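PDB 6WQV: endoglucanase from Ruminococcus champanellensis, which probably hydrolyses internal beta-1,4 linkages in cellulose and, as a broad-specificity family 5 enzyme, in related plant polysaccharides such as xylan. Local coordinates for residues T32-T37 with N117-N122; Q48-W53 with M97-E102; N275-G278 with P283-I286. All coordinates share one frame; numbering follows the deposited sequence.

Contact 1. Residues T32-T37 with N117-N122; sequences TLDATT and NIHHEN. With GLC (alpha-D-glucopyranose), chain E; BGC (beta-D-glucopyranose), chain B.
One water oxygen is gripped jointly by Asp34, His120 and the alpha-D-glucopyranose: it donates to Asp34 OD2 at 2.7 Å, lies 2.8 Å from His120 NE2 and also reaches the sugar O3. Beside this bridge, His119 NE2 binds the same sugar O3 directly at 3.0 Å, with a nearly straight angle of 171°. Asn117 ND2 donates to His119 ND1 from within the imidazole plane, so both ring nitrogens are held and the two bonds restrain rotation of the imidazole about CB-CG. With CG anti to the backbone N (chi1 -157°), His119 runs alongside Asp34 and presents CD2 to Asp34 CB at 3.6 Å, carboxylate and ring planes standing 78° apart. These residues lie in loops that follow strands 26-29 and 113-117 of the (beta/alpha)8 barrel, at the end where TIM-barrel enzymes hold their substrates. Asp34 sits in a type I turn from Thr32 to Ala35, closed by Ala35 N on Thr32 O; Thr32 N also donates to Asp34 OD1 from above the carboxylate plane, while Asn31 N bonds to OD2. An alanine in place of His119 would probably leave the sugar O3 without its direct histidine partner and Asn117 ND2 without its ring acceptor. The edge of His119 at CD2 also sits 3.3 Å above the centre of one face of His120. That second ring turns its own CD2 edge to Asp34 O, and Thr36 CG2 packs crosswise against His120 CB at 3.8 Å.

Contact 2. Residues Q48-W53 with M97-E102; sequences QSETAW and MNRVQE. With BGC (beta-D-glucopyranose), chain C.
The carboxylate of Glu50 and the guanidinium of Arg99 meet edge to edge, their planes only 24° apart, with Glu50 CD lying in the guanidinium plane. At another edge of the same guanidinium sits Glu102 OE1, also near the plane. A separate flat group, the indole of Trp53, takes no part in this pairing; one of its faces carries the beta-D-glucopyranose of chain C, whose C5 stands 3.6 Å above the ring plane and is offset toward the rim, a placement consistent with CH-pi contact in the glycan site. The sugar O4 lies over that face too, 3.5 Å from Trp53 CD1.

The salt bridge is bidentate and side-on. Arg99 NE donates to Glu50 OE1 at 2.8 Å, and Arg99 NH2 donates to Glu50 OE2 at 2.9 Å with an angle of 171°; both oxygens use their syn lone pairs. Glu50 keeps its CG anti to the backbone N (chi1 -177°) and stays extended, which carries the carboxylate across from helix 46-50 to helix 94-108, whereas Arg99 bends at chi2 and crosses it at about a right angle. One helical turn on, Glu102 OE1 accepts from Arg99 NH1 at 2.9 Å, met nearly along its C-O bond direction. Thr58 supplements the pair through its hydroxyl on Glu50 OE2 and its carbonyl on Arg99 NH2, while the Tyr106 hydroxyl is bonded to NH1.

Glu50 and Arg99 are both buried, and all three guanidinium nitrogens have acidic partners; the single guanidinium, shared by two carboxylates, probably helps keep Glu50 ionised in its buried setting and offsets only part of the combined negative charge.

Contact 3. Residues N275-G278 with P283-I286; sequences NSFG and PVII
Phe277 opens the contact at its CB, which rests 3.7 Å from Val284 CB and 3.9 Å from Val284 CG1. From there CG is directed anti to the carbonyl carbon (chi1 -62°), and the ring leads away from the strand segment, so the approach thins along the side chain. CD2, on the side of the ring nearer the valine, still meets Val284 CG2 at 4.1 Å, coming in obliquely. CE2 is already 4.9 Å from that methyl and CZ lies 5.7 Å from it; the Phe277 side chain also touches Val238, Ile240, Thr212 and Ile282. The two methyls of Val284 divide the work. CG1 covers the base of Phe277 and comes within 4.0 Å of Gly278 N, whereas CG2, anti to the backbone N, serves the ring. The two side chains cross at about a right angle, and the joint rests on apolar contact between them.

Only four residues separate the segments, and the CA atoms of Gly278 and Pro283 are 5.1 Å apart. Helix 263-278, which includes a wider pi-type turn at 275-278, here hands over to strand 284-289, completing a beta-alpha-beta crossover that began with strand 236-241. Val284 faces Ile240 of that neighbouring strand and Ile273 of the helix, while Pro283 and Ile285 lie against helix 16-22; Phe277 thus wedges into the layer between the barrel wall and its outer helix.

In the fold
All three contacts belong to one (beta/alpha)8 barrel of eight parallel strands. Contacts 1 and 2 have centres 10 Å apart and touch: Ala35 CB meets Ser49 O at 3.3 Å and Leu33 CD2 meets Glu50 OE1 at 3.6 Å. Along the chain contact 2 falls between the two halves of contact 1; the loop after strand 26-29 leads into helix 46-50, which contact 2 ties to helix 94-108, and Trp53 of contact 2 also lines the glycan pocket. Contact 3 comes later, across the chain's centre, with its centre 25 Å from that of contact 1 and 31 Å from that of contact 2; it joins helix 263-278 to strand 284-289, away from the glycan site.

Contact 1. Residues T32-T37 with N117-N122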
loop_
_atom_site.group_PDB
_atom_site.type_symbol
_atom_site.label_atom_id
_atom_site.label_comp_id
_atom_site.label_asym_id
_atom_site.label_seq_id
_atom_site.Cartn_x
_atom_site.Cartn_y
_atom_site.Cartn_z
ATOM N N THR A 32 -7.629 -7.096 -5.975
ATOM C CA THR A 32 -8.910 -7.466 -5.389
ATOM C C THR A 32 -9.786 -6.227 -5.337
ATOM O O THR A 32 -10.405 -5.871 -6.350
ATOM C CB THR A 32 -8.643 -8.174 -4.053
ATOM O OG1 THR A 32 -7.746 -9.281 -4.272
ATOM C CG2 THR A 32 -9.901 -8.706 -3.429
ATOM N N LEU A 33 -9.908 -5.550 -4.186
ATOM C CA LEU A 33 -10.719 -4.329 -4.132
ATOM C C LEU A 33 -10.079 -3.182 -4.903
ATOM O O LEU A 33 -10.746 -2.163 -5.136
ATOM C CB LEU A 33 -10.988 -3.934 -2.683
ATOM C CG LEU A 33 -11.662 -5.019 -1.826
ATOM C CD1 LEU A 33 -11.901 -4.488 -0.406
ATOM C CD2 LEU A 33 -12.949 -5.532 -2.467
ATOM N N ASP A 34 -8.814 -3.344 -5.315
ATOM C CA ASP A 34 -8.103 -2.401 -6.171
ATOM C C ASP A 34 -8.359 -2.619 -7.661
ATOM O O ASP A 34 -7.958 -1.769 -8.467
ATOM C CB ASP A 34 -6.586 -2.448 -5.901
ATOM C CG ASP A 34 -6.014 -3.877 -5.796
ATOM O OD1 ASP A 34 -6.609 -4.723 -5.092
ATOM O OD2 ASP A 34 -4.943 -4.126 -6.391
ATOM N N ALA A 35 -9.005 -3.713 -8.060
ATOM C CA ALA A 35 -9.245 -3.952 -9.473
ATOM C C ALA A 35 -10.160 -2.881 -10.049
ATOM O O ALA A 35 -11.164 -2.499 -9.438
ATOM C CB ALA A 35 -9.866 -5.337 -9.668
ATOM N N THR A 36 -9.803 -2.383 -11.231
ATOM C CA THR A 36 -10.602 -1.399 -11.944
ATOM C C THR A 36 -11.185 -2.003 -13.215
ATOM O O THR A 36 -10.641 -2.956 -13.782
ATOM C CB THR A 36 -9.777 -0.156 -12.308
ATOM O OG1 THR A 36 -8.650 -0.532 -13.111
ATOM C CG2 THR A 36 -9.290 0.568 -11.062
ATOM N N THR A 37 -12.311 -1.429 -13.659
ATOM C CA THR A 37 -13.009 -1.826 -14.878
ATOM C C THR A 37 -13.345 -0.597 -15.714
ATOM O O THR A 37 -14.191 -0.668 -16.613
ATOM C CB THR A 37 -14.294 -2.581 -14.546
ATOM O OG1 THR A 37 -15.191 -1.711 -13.840
ATOM C CG2 THR A 37 -13.988 -3.775 -13.660
ATOM N N ASN A 117 -6.369 2.177 1.936
ATOM C CA ASN A 117 -5.902 3.274 1.081
ATOM C C ASN A 117 -6.939 3.642 0.021
ATOM O O ASN A 117 -8.066 3.142 0.003
ATOM C CB ASN A 117 -4.536 2.947 0.453
ATOM C CG ASN A 117 -4.628 2.021 -0.754
ATOM O OD1 ASN A 117 -5.710 1.655 -1.205
ATOM N ND2 ASN A 117 -3.465 1.645 -1.293
ATOM N N ILE A 118 -6.551 4.596 -0.836
ATOM C CA ILE A 118 -7.080 4.733 -2.189
ATOM C C ILE A 118 -5.961 4.305 -3.137
ATOM O O ILE A 118 -4.783 4.593 -2.883
ATOM C CB ILE A 118 -7.622 6.142 -2.510
ATOM C CG1 ILE A 118 -6.518 7.182 -2.710
ATOM C CG2 ILE A 118 -8.568 6.630 -1.412
ATOM C CD1 ILE A 118 -7.060 8.587 -3.007
ATOM N N HIS A 119 -6.313 3.574 -4.203
ATOM C CA HIS A 119 -5.304 2.841 -4.953
ATOM C C HIS A 119 -5.239 3.333 -6.391
ATOM O O HIS A 119 -4.547 4.323 -6.670
ATOM C CB HIS A 119 -5.489 1.325 -4.779
ATOM C CG HIS A 119 -4.243 0.534 -5.028
ATOM N ND1 HIS A 119 -3.264 0.370 -4.068
ATOM C CD2 HIS A 119 -3.812 -0.132 -6.124
ATOM C CE1 HIS A 119 -2.290 -0.370 -4.564
ATOM N NE2 HIS A 119 -2.600 -0.689 -5.809
ATOM N N HIS A 120 -5.879 2.659 -7.344
ATOM C CA HIS A 120 -5.737 3.028 -8.753
ATOM C C HIS A 120 -6.709 4.156 -9.113
ATOM O O HIS A 120 -7.695 3.974 -9.833
ATOM C CB HIS A 120 -5.959 1.825 -9.658
ATOM C CG HIS A 120 -4.926 0.751 -9.532
ATOM N ND1 HIS A 120 -3.573 1.008 -9.537
ATOM C CD2 HIS A 120 -5.053 -0.598 -9.445
ATOM C CE1 HIS A 120 -2.906 -0.129 -9.442
ATOM N NE2 HIS A 120 -3.783 -1.120 -9.386
ATOM N N GLU A 121 -6.383 5.355 -8.626
ATOM C CA GLU A 121 -7.185 6.553 -8.829
ATOM C C GLU A 121 -6.590 7.478 -9.883
ATOM O O GLU A 121 -7.073 8.598 -10.057
ATOM C CB GLU A 121 -7.303 7.325 -7.514
ATOM C CG GLU A 121 -7.893 6.517 -6.364
ATOM C CD GLU A 121 -9.320 6.040 -6.620
ATOM O OE1 GLU A 121 -10.209 6.821 -7.002
ATOM O OE2 GLU A 121 -9.567 4.836 -6.410
ATOM N N ASN A 122 -5.554 7.038 -10.593
ATOM C CA ASN A 122 -4.771 7.949 -11.419
ATOM C C ASN A 122 -5.545 8.548 -12.588
ATOM O O ASN A 122 -5.056 9.517 -13.183
ATOM C CB ASN A 122 -3.525 7.212 -11.912
ATOM C CG ASN A 122 -2.865 6.385 -10.816
ATOM O OD1 ASN A 122 -2.954 5.157 -10.811
ATOM N ND2 ASN A 122 -2.204 7.056 -9.883
HETATM C C1 GLC E . 2.622 -0.922 -7.568
HETATM C C2 GLC E . 1.113 -1.028 -7.458
HETATM C C3 GLC E . 0.467 -2.342 -7.565
HETATM C C4 GLC E . 1.066 -3.140 -8.699
HETATM C C5 GLC E . 2.528 -3.327 -8.370
HETATM C C6 GLC E . 3.265 -4.295 -9.281
HETATM O O1 GLC E . 3.336 -0.982 -6.405
HETATM O O2 GLC E . 0.728 -0.320 -6.240
HETATM O O3 GLC E . -0.966 -2.097 -7.823
HETATM O O4 GLC E . 0.368 -4.384 -8.817
HETATM O O5 GLC E . 3.208 -2.012 -8.462
HETATM O O6 GLC E . 3.298 -3.845 -10.565
HETATM C C2 BGC B . -0.280 -6.119 -10.287
HETATM C C3 BGC B . -0.683 -6.415 -11.695
HETATM C C4 BGC B . -1.760 -5.485 -12.193
HETATM C C5 BGC B . -1.354 -4.037 -12.030
HETATM C C6 BGC B . -2.415 -3.031 -12.346
HETATM C C1 BGC B . 0.135 -4.663 -10.120
HETATM O O2 BGC B . 0.814 -6.977 -9.881
HETATM O O3 BGC B . -1.157 -7.807 -11.762
HETATM O O4 BGC B . -1.959 -5.679 -13.643
HETATM O O5 BGC B . -0.971 -3.792 -10.611
HETATM O O6 BGC B . -1.849 -1.716 -12.346
HETATM O O HOH W 1 -3.262 -3.728 -8.450
#

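Contact 2. Residues Q48-W53 with M97-E102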
loop_
_atom_site.group_PDB
_atom_site.type_symbol
_atom_site.label_atom_id
_atom_site.label_comp_id
_atom_site.label_asym_id
_atom_site.label_seq_id
_atom_site.Cartn_x
_atom_site.Cartn_y
_atom_site.Cartn_z
ATOM N N GLN A 48 -18.513 -7.628 -9.222
ATOM C CA GLN A 48 -17.853 -7.516 -10.520
ATOM C C GLN A 48 -16.461 -6.916 -10.385
ATOM O O GLN A 48 -15.528 -7.328 -11.084
ATOM C CB GLN A 48 -18.711 -6.684 -11.474
ATOM C CG GLN A 48 -19.924 -7.432 -11.986
ATOM C CD GLN A 48 -20.918 -6.555 -12.722
ATOM O OE1 GLN A 48 -20.987 -5.342 -12.507
ATOM N NE2 GLN A 48 -21.703 -7.167 -13.593
ATOM N N SER A 49 -16.301 -5.930 -9.501
ATOM C CA SER A 49 -14.986 -5.339 -9.281
ATOM C C SER A 49 -14.044 -6.317 -8.588
ATOM O O SER A 49 -12.919 -6.547 -9.046
ATOM C CB SER A 49 -15.113 -4.079 -8.422
ATOM O OG SER A 49 -15.802 -3.043 -9.097
ATOM N N GLU A 50 -14.483 -6.891 -7.464
ATOM C CA GLU A 50 -13.580 -7.680 -6.639
ATOM C C GLU A 50 -13.029 -8.883 -7.392
ATOM O O GLU A 50 -11.894 -9.306 -7.130
ATOM C CB GLU A 50 -14.302 -8.115 -5.360
ATOM C CG GLU A 50 -13.428 -8.897 -4.380
ATOM C CD GLU A 50 -14.034 -9.043 -2.985
ATOM O OE1 GLU A 50 -15.110 -8.459 -2.708
ATOM O OE2 GLU A 50 -13.416 -9.749 -2.152
ATOM N N THR A 51 -13.796 -9.437 -8.331
ATOM C CA THR A 51 -13.409 -10.630 -9.073
ATOM C C THR A 51 -12.915 -10.317 -10.482
ATOM O O THR A 51 -12.729 -11.238 -11.284
ATOM C CB THR A 51 -14.580 -11.620 -9.133
ATOM O OG1 THR A 51 -15.680 -11.054 -9.863
ATOM C CG2 THR A 51 -15.052 -11.985 -7.732
ATOM N N ALA A 52 -12.664 -9.047 -10.790
ATOM C CA ALA A 52 -12.353 -8.670 -12.160
ATOM C C ALA A 52 -10.956 -9.093 -12.593
ATOM O O ALA A 52 -10.722 -9.257 -13.796
ATOM C CB ALA A 52 -12.521 -7.161 -12.330
ATOM N N TRP A 53 -10.033 -9.272 -11.660
ATOM C CA TRP A 53 -8.628 -9.498 -11.977
ATOM C C TRP A 53 -8.110 -10.807 -11.380
ATOM O O TRP A 53 -7.029 -10.856 -10.786
ATOM C CB TRP A 53 -7.759 -8.335 -11.495
ATOM C CG TRP A 53 -7.846 -7.052 -12.277
ATOM C CD1 TRP A 53 -8.563 -6.809 -13.412
ATOM C CD2 TRP A 53 -7.167 -5.832 -11.959
ATOM N NE1 TRP A 53 -8.372 -5.508 -13.816
ATOM C CE2 TRP A 53 -7.518 -4.889 -12.944
ATOM C CE3 TRP A 53 -6.291 -5.446 -10.937
ATOM C CZ2 TRP A 53 -7.025 -3.580 -12.935
ATOM C CZ3 TRP A 53 -5.807 -4.146 -10.926
ATOM C CH2 TRP A 53 -6.173 -3.230 -11.924
ATOM N N MET A 97 -18.928 0.603 -0.113
ATOM C CA MET A 97 -18.408 0.932 1.206
ATOM C C MET A 97 -18.675 -0.200 2.188
ATOM O O MET A 97 -17.812 -0.526 3.009
ATOM C CB MET A 97 -19.009 2.250 1.697
ATOM C CG MET A 97 -18.397 2.760 2.994
ATOM S SD MET A 97 -16.688 3.332 2.826
ATOM C CE MET A 97 -16.897 5.020 2.269
ATOM N N ASN A 98 -19.856 -0.832 2.092
ATOM C CA ASN A 98 -20.191 -1.940 2.983
ATOM C C ASN A 98 -19.251 -3.117 2.765
ATOM O O ASN A 98 -18.802 -3.751 3.727
ATOM C CB ASN A 98 -21.636 -2.397 2.768
ATOM C CG ASN A 98 -22.662 -1.406 3.285
ATOM O OD1 ASN A 98 -22.336 -0.482 4.029
ATOM N ND2 ASN A 98 -23.915 -1.598 2.897
ATOM N N ARG A 99 -18.951 -3.438 1.507
ATOM C CA ARG A 99 -18.041 -4.549 1.244
ATOM C C ARG A 99 -16.635 -4.240 1.736
ATOM O O ARG A 99 -15.970 -5.105 2.323
ATOM C CB ARG A 99 -18.037 -4.896 -0.246
ATOM C CG ARG A 99 -17.077 -6.017 -0.606
ATOM C CD ARG A 99 -17.359 -7.298 0.162
ATOM N NE ARG A 99 -16.363 -8.309 -0.177
ATOM C CZ ARG A 99 -16.117 -9.403 0.539
ATOM N NH1 ARG A 99 -16.783 -9.652 1.653
ATOM N NH2 ARG A 99 -15.175 -10.243 0.136
ATOM N N VAL A 100 -16.146 -3.015 1.496
ATOM C CA VAL A 100 -14.830 -2.647 2.003
ATOM C C VAL A 100 -14.779 -2.849 3.513
ATOM O O VAL A 100 -13.806 -3.389 4.052
ATOM C CB VAL A 100 -14.477 -1.197 1.608
ATOM C CG1 VAL A 100 -13.167 -0.776 2.267
ATOM C CG2 VAL A 100 -14.361 -1.044 0.104
ATOM N N GLN A 101 -15.828 -2.428 4.216
ATOM C CA GLN A 101 -15.843 -2.597 5.667
ATOM C C GLN A 101 -15.838 -4.072 6.058
ATOM O O GLN A 101 -15.176 -4.456 7.033
ATOM C CB GLN A 101 -17.035 -1.869 6.278
ATOM C CG GLN A 101 -17.098 -2.013 7.785
ATOM C CD GLN A 101 -18.023 -1.013 8.422
ATOM O OE1 GLN A 101 -19.042 -0.641 7.844
ATOM N NE2 GLN A 101 -17.678 -0.569 9.626
ATOM N N GLU A 102 -16.577 -4.911 5.324
ATOM C CA GLU A 102 -16.554 -6.351 5.594
ATOM C C GLU A 102 -15.135 -6.905 5.517
ATOM O O GLU A 102 -14.724 -7.717 6.360
ATOM C CB GLU A 102 -17.431 -7.092 4.578
ATOM C CG GLU A 102 -18.932 -6.954 4.750
ATOM C CD GLU A 102 -19.743 -7.764 3.728
ATOM O OE1 GLU A 102 -19.154 -8.526 2.924
ATOM O OE2 GLU A 102 -20.985 -7.636 3.735
HETATM C C2 BGC C . -3.505 -5.580 -15.436
HETATM C C3 BGC C . -4.846 -5.989 -15.911
HETATM C C4 BGC C . -5.129 -7.461 -15.653
HETATM C C5 BGC C . -4.905 -7.786 -14.172
HETATM C C6 BGC C . -5.079 -9.275 -13.910
HETATM C C1 BGC C . -3.278 -5.930 -13.976
HETATM O O2 BGC C . -3.328 -4.163 -15.564
HETATM O O3 BGC C . -4.923 -5.746 -17.340
HETATM O O4 BGC C . -6.477 -7.755 -15.995
HETATM O O5 BGC C . -3.555 -7.408 -13.751
HETATM O O6 BGC C . -4.010 -9.961 -14.483
#

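Contact 3. Residues N275-G278 with P283-I286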
loop_
_atom_site.group_PDB
_atom_site.type_symbol
_atom_site.label_atom_id
_atom_site.label_comp_id
_atom_site.label_asym_id
_atom_site.label_seq_id
_atom_site.Cartn_x
_atom_site.Cartn_y
_atom_site.Cartn_z
ATOM N N ASN A 275 18.229 5.916 5.211
ATOM C CA ASN A 275 18.915 7.198 5.309
ATOM C C ASN A 275 17.997 8.356 4.942
ATOM O O ASN A 275 18.138 9.446 5.498
ATOM C CB ASN A 275 20.135 7.220 4.394
ATOM C CG ASN A 275 21.289 6.412 4.933
ATOM O OD1 ASN A 275 21.357 6.119 6.126
ATOM N ND2 ASN A 275 22.218 6.056 4.052
ATOM N N SER A 276 17.071 8.139 4.003
ATOM C CA SER A 276 16.193 9.212 3.541
ATOM C C SER A 276 15.127 9.562 4.574
ATOM O O SER A 276 14.720 10.730 4.666
ATOM C CB SER A 276 15.522 8.789 2.229
ATOM O OG SER A 276 16.465 8.634 1.180
ATOM N N PHE A 277 14.677 8.581 5.358
ATOM C CA PHE A 277 13.524 8.755 6.240
ATOM C C PHE A 277 13.819 8.348 7.682
ATOM O O PHE A 277 13.928 9.216 8.551
ATOM C CB PHE A 277 12.326 8.001 5.661
ATOM C CG PHE A 277 11.895 8.522 4.317
ATOM C CD1 PHE A 277 11.318 9.769 4.206
ATOM C CD2 PHE A 277 12.107 7.782 3.165
ATOM C CE1 PHE A 277 10.934 10.266 2.977
ATOM C CE2 PHE A 277 11.725 8.272 1.932
ATOM C CZ PHE A 277 11.137 9.522 1.837
ATOM N N GLY A 278 13.954 7.049 7.951
ATOM C CA GLY A 278 14.091 6.607 9.333
ATOM C C GLY A 278 15.237 7.272 10.074
ATOM O O GLY A 278 15.103 7.637 11.247
ATOM N N PRO A 283 9.308 8.197 10.172
ATOM C CA PRO A 283 9.010 6.769 10.048
ATOM C C PRO A 283 8.709 6.385 8.607
ATOM O O PRO A 283 8.119 7.153 7.843
ATOM C CB PRO A 283 7.778 6.582 10.943
ATOM C CG PRO A 283 7.818 7.718 11.888
ATOM C CD PRO A 283 8.426 8.870 11.140
ATOM N N VAL A 284 9.113 5.173 8.241
ATOM C CA VAL A 284 8.936 4.682 6.881
ATOM C C VAL A 284 8.637 3.190 6.908
ATOM O O VAL A 284 9.150 2.444 7.752
ATOM C CB VAL A 284 10.162 5.007 5.984
ATOM C CG1 VAL A 284 11.427 4.354 6.547
ATOM C CG2 VAL A 284 9.907 4.597 4.543
ATOM N N ILE A 285 7.797 2.760 5.974
ATOM C CA ILE A 285 7.415 1.363 5.809
ATOM C C ILE A 285 7.527 1.029 4.329
ATOM O O ILE A 285 7.309 1.886 3.468
ATOM C CB ILE A 285 5.983 1.106 6.332
ATOM C CG1 ILE A 285 5.673 -0.390 6.366
ATOM C CG2 ILE A 285 4.950 1.855 5.472
ATOM C CD1 ILE A 285 4.446 -0.734 7.186
ATOM N N ILE A 286 7.904 -0.214 4.029
ATOM C CA ILE A 286 7.871 -0.719 2.653
ATOM C C ILE A 286 6.502 -1.367 2.479
ATOM O O ILE A 286 6.276 -2.528 2.833
ATOM C CB ILE A 286 9.042 -1.653 2.342
ATOM C CG1 ILE A 286 10.346 -0.852 2.358
ATOM C CG2 ILE A 286 8.835 -2.330 0.983
ATOM C CD1 ILE A 286 11.600 -1.683 2.411
#